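Local coordinates for protein ComZ (PDB 6QVI) that probably serves as a DNA receptor at the pilus tip in natural competence, pairing a pseudopilin-like domain with a beta-solenoid domain, at residues P325-L328 / Q329-S333; G426-P429 / N430-G434; N10-T13 / S14-F18; Q26-K29 / A30-F33; K282-D286 / A287-Y291. All coordinates share one frame; numbering follows the deposited sequence.

Contact 1 (P325-L328 / Q329-S333)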
loop_
_atom_site.group_PDB
_atom_site.type_symbol
_atom_site.label_atom_id
_atom_site.label_comp_id
_atom_site.label_asym_id
_atom_site.label_seq_id
_atom_site.Cartn_x
_atom_site.Cartn_y
_atom_site.Cartn_z
ATOM N N PRO A 325 -11.462 -31.230 -19.124
ATOM C CA PRO A 325 -10.880 -32.223 -18.201
ATOM C C PRO A 325 -9.362 -32.120 -18.039
ATOM O O PRO A 325 -8.839 -32.513 -16.991
ATOM C CB PRO A 325 -11.293 -33.569 -18.826
ATOM C CG PRO A 325 -12.382 -33.248 -19.824
ATOM C CD PRO A 325 -12.096 -31.855 -20.298
ATOM N N SER A 326 -8.631 -31.647 -19.056
ATOM C CA SER A 326 -7.212 -31.337 -18.885
ATOM C C SER A 326 -6.994 -30.492 -17.632
ATOM O O SER A 326 -6.055 -30.727 -16.858
ATOM C CB SER A 326 -6.649 -30.603 -20.097
ATOM O OG SER A 326 -7.375 -29.417 -20.368
ATOM N N CYS A 327 -7.827 -29.456 -17.458
ATOM C CA CYS A 327 -7.668 -28.549 -16.328
ATOM C C CYS A 327 -7.763 -29.312 -15.010
ATOM O O CYS A 327 -6.875 -29.211 -14.154
ATOM C CB CYS A 327 -8.714 -27.427 -16.414
ATOM S SG CYS A 327 -8.809 -26.350 -14.942
ATOM N N LEU A 328 -8.848 -30.068 -14.822
ATOM C CA LEU A 328 -9.037 -30.796 -13.566
ATOM C C LEU A 328 -8.044 -31.945 -13.386
ATOM O O LEU A 328 -7.710 -32.284 -12.242
ATOM C CB LEU A 328 -10.484 -31.286 -13.436
ATOM C CG LEU A 328 -11.468 -30.137 -13.112
ATOM C CD1 LEU A 328 -12.929 -30.457 -13.435
ATOM C CD2 LEU A 328 -11.327 -29.693 -11.670
ATOM N N GLN A 329 -7.573 -32.568 -14.484
ATOM C CA GLN A 329 -6.537 -33.592 -14.364
ATOM C C GLN A 329 -5.299 -33.032 -13.660
ATOM O O GLN A 329 -4.687 -33.710 -12.829
ATOM C CB GLN A 329 -6.175 -34.145 -15.752
ATOM C CG GLN A 329 -7.143 -35.187 -16.413
ATOM C CD GLN A 329 -6.753 -36.670 -16.143
ATOM O OE1 GLN A 329 -5.724 -36.957 -15.516
ATOM N NE2 GLN A 329 -7.576 -37.610 -16.637
ATOM N N ALA A 330 -4.932 -31.785 -13.952
ATOM C CA ALA A 330 -3.675 -31.248 -13.440
ATOM C C ALA A 330 -3.637 -31.154 -11.910
ATOM O O ALA A 330 -2.540 -31.084 -11.332
ATOM C CB ALA A 330 -3.400 -29.883 -14.071
ATOM N N MET A 331 -4.771 -31.093 -11.258
ATOM C CA MET A 331 -4.748 -30.902 -9.834
ATOM C C MET A 331 -5.203 -32.065 -9.074
ATOM O O MET A 331 -5.467 -31.962 -7.909
ATOM C CB MET A 331 -5.657 -29.762 -9.480
ATOM C CG MET A 331 -5.614 -28.705 -10.532
ATOM S SD MET A 331 -6.686 -27.387 -10.093
ATOM C CE MET A 331 -6.683 -26.544 -11.644
ATOM N N GLN A 332 -5.250 -33.199 -9.741
ATOM C CA GLN A 332 -5.676 -34.461 -9.171
ATOM C C GLN A 332 -5.091 -34.775 -7.832
ATOM O O GLN A 332 -5.764 -35.209 -6.953
ATOM C CB GLN A 332 -5.191 -35.559 -10.077
ATOM C CG GLN A 332 -6.145 -36.020 -11.142
ATOM C CD GLN A 332 -5.473 -37.039 -12.010
ATOM O OE1 GLN A 332 -4.367 -37.476 -11.730
ATOM N NE2 GLN A 332 -6.134 -37.431 -13.045
ATOM N N SER A 333 -3.789 -34.642 -7.754
ATOM C CA SER A 333 -2.984 -34.896 -6.589
ATOM C C SER A 333 -3.139 -34.003 -5.408
ATOM O O SER A 333 -2.840 -34.406 -4.307
ATOM C CB SER A 333 -1.541 -34.750 -6.991
ATOM O OG SER A 333 -1.365 -33.695 -7.904
#

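Contact 2 (G426-P429 / N430-G434)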
loop_
_atom_site.group_PDB
_atom_site.type_symbol
_atom_site.label_atom_id
_atom_site.label_comp_id
_atom_site.label_asym_id
_atom_site.label_seq_id
_atom_site.Cartn_x
_atom_site.Cartn_y
_atom_site.Cartn_z
ATOM N N GLY A 426 1.842 -6.055 -21.449
ATOM C CA GLY A 426 1.876 -4.821 -20.688
ATOM C C GLY A 426 3.143 -4.749 -19.876
ATOM O O GLY A 426 3.877 -5.709 -19.806
ATOM N N LEU A 427 3.400 -3.618 -19.243
ATOM C CA LEU A 427 4.623 -3.465 -18.466
ATOM C C LEU A 427 4.301 -3.085 -17.027
ATOM O O LEU A 427 3.306 -2.406 -16.747
ATOM C CB LEU A 427 5.545 -2.420 -19.120
ATOM C CG LEU A 427 6.305 -2.911 -20.360
ATOM C CD1 LEU A 427 6.472 -1.807 -21.484
ATOM C CD2 LEU A 427 7.617 -3.486 -19.917
ATOM N N PHE A 428 5.164 -3.538 -16.123
ATOM C CA PHE A 428 5.009 -3.262 -14.705
ATOM C C PHE A 428 5.202 -1.772 -14.430
ATOM O O PHE A 428 6.124 -1.152 -14.969
ATOM C CB PHE A 428 6.043 -4.048 -13.914
ATOM C CG PHE A 428 5.543 -4.569 -12.606
ATOM C CD1 PHE A 428 4.529 -5.508 -12.566
ATOM C CD2 PHE A 428 6.065 -4.097 -11.412
ATOM C CE1 PHE A 428 4.058 -5.997 -11.359
ATOM C CE2 PHE A 428 5.593 -4.574 -10.199
ATOM C CZ PHE A 428 4.584 -5.534 -10.176
ATOM N N PRO A 429 4.383 -1.179 -13.554
ATOM C CA PRO A 429 3.342 -1.900 -12.832
ATOM C C PRO A 429 1.961 -1.683 -13.430
ATOM O O PRO A 429 0.977 -1.722 -12.693
ATOM C CB PRO A 429 3.414 -1.295 -11.433
ATOM C CG PRO A 429 3.893 0.135 -11.676
ATOM C CD PRO A 429 4.479 0.211 -13.086
ATOM N N ASN A 430 1.926 -1.439 -14.717
ATOM C CA ASN A 430 0.658 -1.339 -15.335
ATOM C C ASN A 430 0.293 -2.749 -15.763
ATOM O O ASN A 430 -0.624 -2.873 -16.528
ATOM C CB ASN A 430 0.743 -0.464 -16.560
ATOM C CG ASN A 430 0.872 0.994 -16.218
ATOM O OD1 ASN A 430 1.016 1.351 -15.064
ATOM N ND2 ASN A 430 0.817 1.846 -17.224
ATOM N N HIS A 431 0.870 -3.785 -15.199
ATOM C CA HIS A 431 0.523 -5.121 -15.584
ATOM C C HIS A 431 1.051 -5.963 -14.484
ATOM O O HIS A 431 2.222 -6.229 -14.433
ATOM C CB HIS A 431 1.255 -5.458 -16.843
ATOM C CG HIS A 431 1.041 -6.851 -17.294
ATOM N ND1 HIS A 431 1.915 -7.489 -18.137
ATOM C CD2 HIS A 431 0.059 -7.734 -17.023
ATOM C CE1 HIS A 431 1.476 -8.708 -18.370
ATOM N NE2 HIS A 431 0.356 -8.882 -17.703
ATOM N N ALA A 432 0.185 -6.399 -13.597
ATOM C CA ALA A 432 0.641 -7.158 -12.465
ATOM C C ALA A 432 -0.173 -8.371 -12.137
ATOM O O ALA A 432 -1.368 -8.388 -12.278
ATOM C CB ALA A 432 0.657 -6.249 -11.267
ATOM N N LEU A 433 0.506 -9.391 -11.664
ATOM C CA LEU A 433 -0.161 -10.614 -11.240
ATOM C C LEU A 433 0.121 -10.779 -9.760
ATOM O O LEU A 433 1.282 -10.754 -9.336
ATOM C CB LEU A 433 0.340 -11.830 -12.018
ATOM C CG LEU A 433 -0.275 -13.151 -11.578
ATOM C CD1 LEU A 433 -1.774 -13.056 -11.719
ATOM C CD2 LEU A 433 0.298 -14.310 -12.398
ATOM N N GLY A 434 -0.931 -10.903 -8.974
ATOM C CA GLY A 434 -0.794 -11.010 -7.541
ATOM C C GLY A 434 -0.952 -12.436 -7.065
ATOM O O GLY A 434 -1.646 -13.242 -7.681
#

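Contact 3 (N10-T13 / S14-F18)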
loop_
_atom_site.group_PDB
_atom_site.type_symbol
_atom_site.label_atom_id
_atom_site.label_comp_id
_atom_site.label_asym_id
_atom_site.label_seq_id
_atom_site.Cartn_x
_atom_site.Cartn_y
_atom_site.Cartn_z
ATOM N N ASN A 10 -30.911 41.221 9.590
ATOM C CA ASN A 10 -29.898 42.253 9.635
ATOM C C ASN A 10 -30.023 43.248 8.494
ATOM O O ASN A 10 -30.661 42.996 7.465
ATOM C CB ASN A 10 -28.547 41.573 9.686
ATOM C CG ASN A 10 -28.331 41.012 11.031
ATOM O OD1 ASN A 10 -29.311 40.600 11.684
ATOM N ND2 ASN A 10 -27.083 41.008 11.503
ATOM N N ASP A 11 -29.437 44.415 8.725
ATOM C CA ASP A 11 -29.435 45.450 7.715
ATOM C C ASP A 11 -28.659 44.973 6.488
ATOM O O ASP A 11 -27.802 44.084 6.561
ATOM C CB ASP A 11 -28.788 46.717 8.274
ATOM C CG ASP A 11 -27.375 46.466 8.788
ATOM O OD1 ASP A 11 -26.548 47.401 8.796
ATOM O OD2 ASP A 11 -27.059 45.304 9.129
ATOM N N THR A 12 -28.931 45.615 5.358
ATOM C CA THR A 12 -28.284 45.203 4.124
ATOM C C THR A 12 -26.759 45.279 4.234
ATOM O O THR A 12 -26.048 44.443 3.667
ATOM C CB THR A 12 -28.793 46.058 2.976
ATOM O OG1 THR A 12 -27.937 45.863 1.846
ATOM C CG2 THR A 12 -28.765 47.524 3.380
ATOM N N THR A 13 -26.244 46.291 4.933
ATOM C CA THR A 13 -24.796 46.493 5.059
ATOM C C THR A 13 -24.101 45.284 5.681
ATOM O O THR A 13 -23.142 44.736 5.117
ATOM C CB THR A 13 -24.527 47.730 5.937
ATOM O OG1 THR A 13 -25.323 48.844 5.492
ATOM C CG2 THR A 13 -23.023 48.080 5.972
ATOM N N SER A 14 -24.562 44.868 6.862
ATOM C CA SER A 14 -23.892 43.782 7.553
ATOM C C SER A 14 -24.036 42.491 6.754
ATOM O O SER A 14 -23.067 41.738 6.597
ATOM C CB SER A 14 -24.427 43.662 8.985
ATOM O OG SER A 14 -25.809 43.330 9.018
ATOM N N VAL A 15 -25.215 42.273 6.161
ATOM C CA VAL A 15 -25.415 41.087 5.351
ATOM C C VAL A 15 -24.388 41.056 4.224
ATOM O O VAL A 15 -23.830 39.990 3.910
ATOM C CB VAL A 15 -26.870 41.001 4.856
ATOM C CG1 VAL A 15 -27.002 39.922 3.819
ATOM C CG2 VAL A 15 -27.775 40.614 5.999
ATOM N N GLN A 16 -24.082 42.207 3.612
ATOM C CA GLN A 16 -23.044 42.143 2.585
ATOM C C GLN A 16 -21.665 41.880 3.184
ATOM O O GLN A 16 -20.806 41.306 2.519
ATOM C CB GLN A 16 -23.011 43.452 1.742
ATOM C CG GLN A 16 -24.353 43.941 1.192
ATOM C CD GLN A 16 -24.308 45.393 0.624
ATOM O OE1 GLN A 16 -24.844 45.661 -0.456
ATOM N NE2 GLN A 16 -23.605 46.294 1.319
ATOM N N ALA A 17 -21.468 42.205 4.448
ATOM C CA ALA A 17 -20.165 41.910 5.025
ATOM C C ALA A 17 -20.041 40.419 5.290
ATOM O O ALA A 17 -19.036 39.774 4.923
ATOM C CB ALA A 17 -19.973 42.713 6.322
ATOM N N PHE A 18 -21.132 39.844 5.799
ATOM C CA PHE A 18 -21.235 38.409 5.972
ATOM C C PHE A 18 -21.035 37.676 4.650
ATOM O O PHE A 18 -20.237 36.740 4.577
ATOM C CB PHE A 18 -22.583 38.106 6.581
ATOM C CG PHE A 18 -22.577 38.167 8.067
ATOM C CD1 PHE A 18 -21.459 37.757 8.776
ATOM C CD2 PHE A 18 -23.659 38.696 8.755
ATOM C CE1 PHE A 18 -21.441 37.815 10.144
ATOM C CE2 PHE A 18 -23.642 38.772 10.137
ATOM C CZ PHE A 18 -22.530 38.328 10.832
#

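Contact 4 (Q26-K29 / A30-F33)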
loop_
_atom_site.group_PDB
_atom_site.type_symbol
_atom_site.label_atom_id
_atom_site.label_comp_id
_atom_site.label_asym_id
_atom_site.label_seq_id
_atom_site.Cartn_x
_atom_site.Cartn_y
_atom_site.Cartn_z
ATOM N N GLN A 26 -16.322 29.458 2.084
ATOM C CA GLN A 26 -16.808 28.300 1.362
ATOM C C GLN A 26 -15.959 28.006 0.147
ATOM O O GLN A 26 -15.861 26.840 -0.258
ATOM C CB GLN A 26 -18.296 28.462 1.000
ATOM C CG GLN A 26 -19.156 28.833 2.234
ATOM C CD GLN A 26 -19.725 27.615 2.997
ATOM O OE1 GLN A 26 -20.026 26.575 2.403
ATOM N NE2 GLN A 26 -19.843 27.743 4.323
ATOM N N LYS A 27 -15.250 29.005 -0.368
ATOM C CA LYS A 27 -14.313 28.733 -1.452
ATOM C C LYS A 27 -13.181 27.851 -0.966
ATOM O O LYS A 27 -12.879 26.807 -1.566
ATOM C CB LYS A 27 -13.743 30.038 -1.989
ATOM C CG LYS A 27 -13.094 29.950 -3.336
ATOM C CD LYS A 27 -11.877 30.857 -3.358
ATOM C CE LYS A 27 -11.180 30.828 -4.696
ATOM N NZ LYS A 27 -9.972 31.700 -4.615
ATOM N N TYR A 28 -12.561 28.242 0.145
ATOM C CA TYR A 28 -11.395 27.515 0.612
ATOM C C TYR A 28 -11.740 26.319 1.488
ATOM O O TYR A 28 -10.869 25.486 1.711
ATOM C CB TYR A 28 -10.454 28.472 1.337
ATOM C CG TYR A 28 -9.764 29.362 0.350
ATOM C CD1 TYR A 28 -10.264 30.635 0.031
ATOM C CD2 TYR A 28 -8.634 28.911 -0.317
ATOM C CE1 TYR A 28 -9.616 31.462 -0.915
ATOM C CE2 TYR A 28 -7.979 29.723 -1.244
ATOM C CZ TYR A 28 -8.474 30.992 -1.544
ATOM O OH TYR A 28 -7.812 31.756 -2.475
ATOM N N LYS A 29 -12.997 26.173 1.934
ATOM C CA LYS A 29 -13.439 24.894 2.462
ATOM C C LYS A 29 -13.529 23.866 1.344
ATOM O O LYS A 29 -13.192 22.696 1.556
ATOM C CB LYS A 29 -14.791 25.045 3.163
ATOM C CG LYS A 29 -15.505 23.724 3.565
ATOM C CD LYS A 29 -16.634 23.982 4.601
ATOM C CE LYS A 29 -18.011 24.205 3.945
ATOM N NZ LYS A 29 -18.837 22.981 3.713
ATOM N N ALA A 30 -13.910 24.294 0.140
ATOM C CA ALA A 30 -13.848 23.396 -0.998
ATOM C C ALA A 30 -12.405 23.075 -1.363
ATOM O O ALA A 30 -12.055 21.906 -1.593
ATOM C CB ALA A 30 -14.577 24.001 -2.193
ATOM N N ALA A 31 -11.547 24.096 -1.405
ATOM C CA ALA A 31 -10.148 23.838 -1.729
ATOM C C ALA A 31 -9.516 22.944 -0.674
ATOM O O ALA A 31 -8.692 22.080 -0.997
ATOM C CB ALA A 31 -9.365 25.149 -1.867
ATOM N N LEU A 32 -9.897 23.133 0.593
ATOM C CA LEU A 32 -9.338 22.316 1.657
ATOM C C LEU A 32 -9.771 20.860 1.490
ATOM O O LEU A 32 -8.936 19.947 1.478
ATOM C CB LEU A 32 -9.775 22.878 3.004
ATOM C CG LEU A 32 -8.966 22.439 4.228
ATOM C CD1 LEU A 32 -7.485 22.739 3.998
ATOM C CD2 LEU A 32 -9.463 23.114 5.516
ATOM N N PHE A 33 -11.067 20.640 1.252
ATOM C CA PHE A 33 -11.544 19.303 0.941
ATOM C C PHE A 33 -10.848 18.748 -0.293
ATOM O O PHE A 33 -10.629 17.534 -0.383
ATOM C CB PHE A 33 -13.069 19.308 0.721
ATOM C CG PHE A 33 -13.643 17.954 0.336
ATOM C CD1 PHE A 33 -13.905 17.645 -0.989
ATOM C CD2 PHE A 33 -13.906 16.991 1.287
ATOM C CE1 PHE A 33 -14.433 16.403 -1.361
ATOM C CE2 PHE A 33 -14.403 15.720 0.912
ATOM C CZ PHE A 33 -14.668 15.438 -0.399
#

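Contact 5 (K282-D286 / A287-Y291)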
loop_
_atom_site.group_PDB
_atom_site.type_symbol
_atom_site.label_atom_id
_atom_site.label_comp_id
_atom_site.label_asym_id
_atom_site.label_seq_id
_atom_site.Cartn_x
_atom_site.Cartn_y
_atom_site.Cartn_z
ATOM N N LYS A 282 -12.394 -9.719 8.418
ATOM C CA LYS A 282 -12.899 -8.782 7.424
ATOM C C LYS A 282 -11.714 -8.022 6.849
ATOM O O LYS A 282 -10.789 -7.638 7.576
ATOM C CB LYS A 282 -13.920 -7.822 8.052
ATOM C CG LYS A 282 -14.322 -6.639 7.177
ATOM C CD LYS A 282 -15.540 -5.980 7.795
ATOM C CE LYS A 282 -16.856 -6.604 7.344
ATOM N NZ LYS A 282 -17.210 -6.295 5.937
ATOM N N LEU A 283 -11.705 -7.847 5.534
ATOM C CA LEU A 283 -10.640 -7.076 4.908
ATOM C C LEU A 283 -11.331 -5.873 4.292
ATOM O O LEU A 283 -12.046 -6.001 3.292
ATOM C CB LEU A 283 -9.937 -7.917 3.850
ATOM C CG LEU A 283 -8.935 -7.221 2.931
ATOM C CD1 LEU A 283 -7.592 -7.062 3.673
ATOM C CD2 LEU A 283 -8.771 -7.988 1.615
ATOM N N ASP A 284 -11.127 -4.699 4.838
ATOM C CA ASP A 284 -11.963 -3.630 4.345
ATOM C C ASP A 284 -11.138 -3.047 3.198
ATOM O O ASP A 284 -10.099 -2.407 3.416
ATOM C CB ASP A 284 -12.294 -2.595 5.413
ATOM C CG ASP A 284 -13.168 -1.487 4.881
ATOM O OD1 ASP A 284 -14.346 -1.819 4.596
ATOM O OD2 ASP A 284 -12.693 -0.353 4.624
ATOM N N SER A 285 -11.601 -3.289 1.979
ATOM C CA SER A 285 -10.929 -2.895 0.758
ATOM C C SER A 285 -12.034 -2.644 -0.246
ATOM O O SER A 285 -13.164 -3.122 -0.077
ATOM C CB SER A 285 -10.040 -3.999 0.243
ATOM O OG SER A 285 -10.842 -4.975 -0.416
ATOM N N ASP A 286 -11.687 -1.981 -1.346
ATOM C CA ASP A 286 -12.743 -1.604 -2.283
ATOM C C ASP A 286 -13.457 -2.822 -2.826
ATOM O O ASP A 286 -14.662 -2.757 -3.086
ATOM C CB ASP A 286 -12.196 -0.750 -3.433
ATOM C CG ASP A 286 -11.802 0.663 -2.990
ATOM O OD1 ASP A 286 -12.414 1.191 -2.037
ATOM O OD2 ASP A 286 -10.866 1.236 -3.593
ATOM N N ALA A 287 -12.770 -3.965 -2.911
ATOM C CA ALA A 287 -13.408 -5.148 -3.464
ATOM C C ALA A 287 -13.973 -6.057 -2.396
ATOM O O ALA A 287 -14.946 -6.762 -2.664
ATOM C CB ALA A 287 -12.431 -5.948 -4.335
ATOM N N CYS A 288 -13.448 -6.026 -1.174
ATOM C CA CYS A 288 -13.824 -7.041 -0.200
ATOM C C CYS A 288 -14.537 -6.531 1.044
ATOM O O CYS A 288 -14.878 -7.352 1.908
ATOM C CB CYS A 288 -12.567 -7.813 0.216
ATOM S SG CYS A 288 -11.908 -8.864 -1.105
ATOM N N SER A 289 -14.944 -5.260 1.088
ATOM C CA SER A 289 -15.457 -4.728 2.350
ATOM C C SER A 289 -16.858 -5.236 2.678
ATOM O O SER A 289 -17.193 -5.378 3.857
ATOM C CB SER A 289 -15.454 -3.196 2.319
ATOM O OG SER A 289 -16.190 -2.663 1.233
ATOM N N ALA A 290 -17.675 -5.549 1.665
ATOM C CA ALA A 290 -19.005 -6.083 1.928
ATOM C C ALA A 290 -18.978 -7.510 2.494
ATOM O O ALA A 290 -19.930 -7.911 3.177
ATOM C CB ALA A 290 -19.828 -6.038 0.649
ATOM N N TYR A 291 -17.912 -8.308 2.211
ATOM C CA TYR A 291 -17.956 -9.674 2.681
ATOM C C TYR A 291 -17.525 -9.759 4.142
ATOM O O TYR A 291 -16.677 -8.988 4.593
ATOM C CB TYR A 291 -17.061 -10.572 1.824
ATOM C CG TYR A 291 -17.484 -10.660 0.376
ATOM C CD1 TYR A 291 -17.193 -9.629 -0.530
ATOM C CD2 TYR A 291 -18.200 -11.766 -0.091
ATOM C CE1 TYR A 291 -17.607 -9.708 -1.878
ATOM C CE2 TYR A 291 -18.614 -11.851 -1.421
ATOM C CZ TYR A 291 -18.319 -10.824 -2.312
ATOM O OH TYR A 291 -18.720 -10.923 -3.634
#

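Contact 1 (P325-L328 / Q329-S333)
The backbone N of Gln329 reaches back to O of Pro325 at 2.8 Å, four residues earlier, in a fairly straight bond (159° at the hydrogen). The next amide is shared: Ala330 N gives its hydrogen to Ser326 O at 3.3 Å and, weakly, to Cys327 O at 3.2 Å. Met331 N then falls to three-residue spacing, with a weak bond of 3.3 Å to Leu328 O, and Gln332 N bonds Gln329 O, also three residues back. Each carbonyl from Pro325 to Gln329 therefore has a backbone donor. The change of spacing from four residues to three is that of a short helix, 325-329, running out into a type I beta turn from Gln329 to Gln332, ahead of strand 335-337. Among the side chains, Ser326 OG finds its polar partner just upstream, in Ser324 OG. Cys327 holds SG opposite its own N (chi1 171°), in a disulfide with Cys345 of strand 343-348. The extended chain of Met331 brings CE alongside that sulfur, 3.9 Å from Cys327 SG, and also near Cys327 O. The CG of Gln329 also lies close to Pro325 O before the chain bends at chi2. Leu328 and Met331 both rest on Leu313 and on Ile306, from the neighbouring strands 312-317 and 304-309.

Contact 2 (G426-P429 / N430-G434)
His431 turns the edge of its ring to the start of the loop and gives ND1-H to Gly426 O at 3.1 Å. The N-H approaches from above the carbonyl plane, 68° away from it, not in the direction of a lone pair. With CG opposite the backbone N (chi1 176°), the imidazole projects past Gly426, while NE2 accepts from Ala391 N; Tyr389 and Phe425 each meet the ring edge-to-face. With an alanine here, Gly426 O would probably lose its ring donor and Ala391 N its NE2 partner, and the loop would be less firmly tied to strand 387-392. Phe428 starts away from the following residues, yet its chi1 of -143°, outside the usual staggered positions, brings the ring alongside Ala432: CD1 brings the ring edge to His431 O at 3.1 Å, and CE1 comes obliquely to Ala432 CB at 3.4 Å. One face of that ring carries Pro429 CB near its rim. The Asn430 side chain keeps its CB beside Leu427 O, 3.2 Å away. Between Leu427 and Asn430 the chain reverses through a cis peptide before Pro429, closed by a weak bond from Asn430 N to Leu427 O at 2.6 Å, as in a type VI beta turn leading into strand 432-437.

Contact 3 (N10-T13 / S14-F18)
Asp11 and Ser14 meet through side chains at the start of helix 12-40. Asp11 is the N-cap, and its OD2 takes a weak capping bond from Ser14 N at 3.4 Å. The Ser14 hydroxyl also points at OD2, although that separation is modelled so short that its length is doubtful. Asp11 sets CG between its own N and carbonyl carbon (chi1 56°), which folds the carboxylate back over the first turn, where its negative charge would probably be steadied by the N-terminal end of the helix dipole.

Backbone bonds follow with regular four-residue spacing. Val15 N donates to Asp11 O at 3.2 Å and nearly straight (171°), Gln16 N to Thr12 O at 3.0 Å, and Ala17 N to Thr13 O at 3.1 Å.

Non-bonded side-chain contacts fill in around these. Asn10 lays CB against Val15 CG2 at 3.9 Å and near Ser14 OG, while its ND2 sits at the edge of the Phe18 ring, 4.3 Å from CE2. Thr12 and Gln16 run side by side in the same direction, with Gln16 CG near Thr12 O.

Phe18 and Ala17 turn to Ala121, and Phe18 and Ser14 to Leu527 of strand 517-529. A long N-terminal helix laid on an antiparallel sheet, here begun by an Asp N-cap, is the form of the globular part of type IV pilins and pseudopilins.

Contact 4 (Q26-K29 / A30-F33)
Tyr28 sets the CD2 edge of its ring obliquely against Ala31 CB, 4.1 Å away, while the ring as a whole points outward and slightly back toward Lys27. Its CG lies beside the backbone N and opposite the carbonyl carbon (chi1 -73°), which carries the ring to one flank of the helix and takes the hydroxyl to the tip of Lys27. There Lys27 NZ donates to Tyr28 OH at 3.0 Å, and both groups converge on Glu81, which forms a salt bridge with the lysine and a weak hydrogen bond with the phenol. A leucine in place of Tyr28 would probably leave Lys27 without its hydroxyl partner and Glu81 with one polar contact fewer.

Beneath the side chains the helix is regular. Ala30 N bonds Gln26 O, Ala31 N bonds Lys27 O at 3.0 Å, Leu32 N bonds Tyr28 O at 2.8 Å, and Phe33 N bonds Lys29 O at 3.0 Å with a nearly straight hydrogen (170°). Ala30 CB and Leu32 CB lie close to Lys27 O and Tyr28 O, respectively.

One side of helix 12-40 here lies on the antiparallel sheet. Tyr28 rests on Tyr94 and Ala96 of strand 90-100 and on Leu110 of strand 107-115, Leu32 packs on Leu98, Phe127 and Ile129, and Phe33 meets Phe518 of strand 517-529 edge-to-face.

Contact 5 (K282-D286 / A287-Y291)
Ser285 gathers the amides of the residues that follow it, with OG and O both acting as acceptors, an ST motif that folds the loop between strand 265-266 and helix 294-301. Its hydroxyl sits between its own N and carbonyl carbon (chi1 78°), a rotation that turns OG onto the chain ahead. Ala287 is reached first: its N gives a weak bond to Ser285 OG at 3.3 Å, while its methyl faces Ala506 of another loop.

Cys288 N donates to Ser285 OG at 2.9 Å (143° at the hydrogen) and more weakly to Ser285 O. Its CB lies 4.0 Å from Leu283 CD2, an apolar touch that brings the leucine beside the disulfide of Cys288 with Cys297. Trp294 covers both Leu283 and Cys288 from the helix that follows.

Ser289 continues the same pattern, its N bonding weakly to Ser285 O at 3.0 Å and its OG adding a weak bond to that oxygen at 3.3 Å. Three hydrogens thus lean on Ser285 O, none of them strongly. A type I beta turn from Cys288 to Tyr291 then carries the chain through Ala290, closed by Tyr291 N on Cys288 O.

Tyr291 turns its side chain to Cys297 and Lys301 of the helix, while its carbonyl faces back across the loop. The side chain of Lys282, bent at its last two torsions, brings NZ to Tyr291 O at 3.1 Å, although the modelled place of that nitrogen is uncertain.

Contacts 3 and 4 both lie on helix 12-40 of the pilin-like part, their centres about 23 Å apart. The first caps its start, with exposed polar groups outside, and the second is a regular surface stretch with a charged cluster on one flank. Contacts 1, 2 and 5 belong to the large domain and turn the chain instead. Contact 1 pairs backbone bonds with a disulfide near the outside, about 80 Å between centres from contact 3. Contact 2 is richer in buried residues and relies on rings and a cis proline. Contact 5, like contact 1, holds a disulfide cysteine, but the hydroxyl and carbonyl oxygens of a single serine organise it.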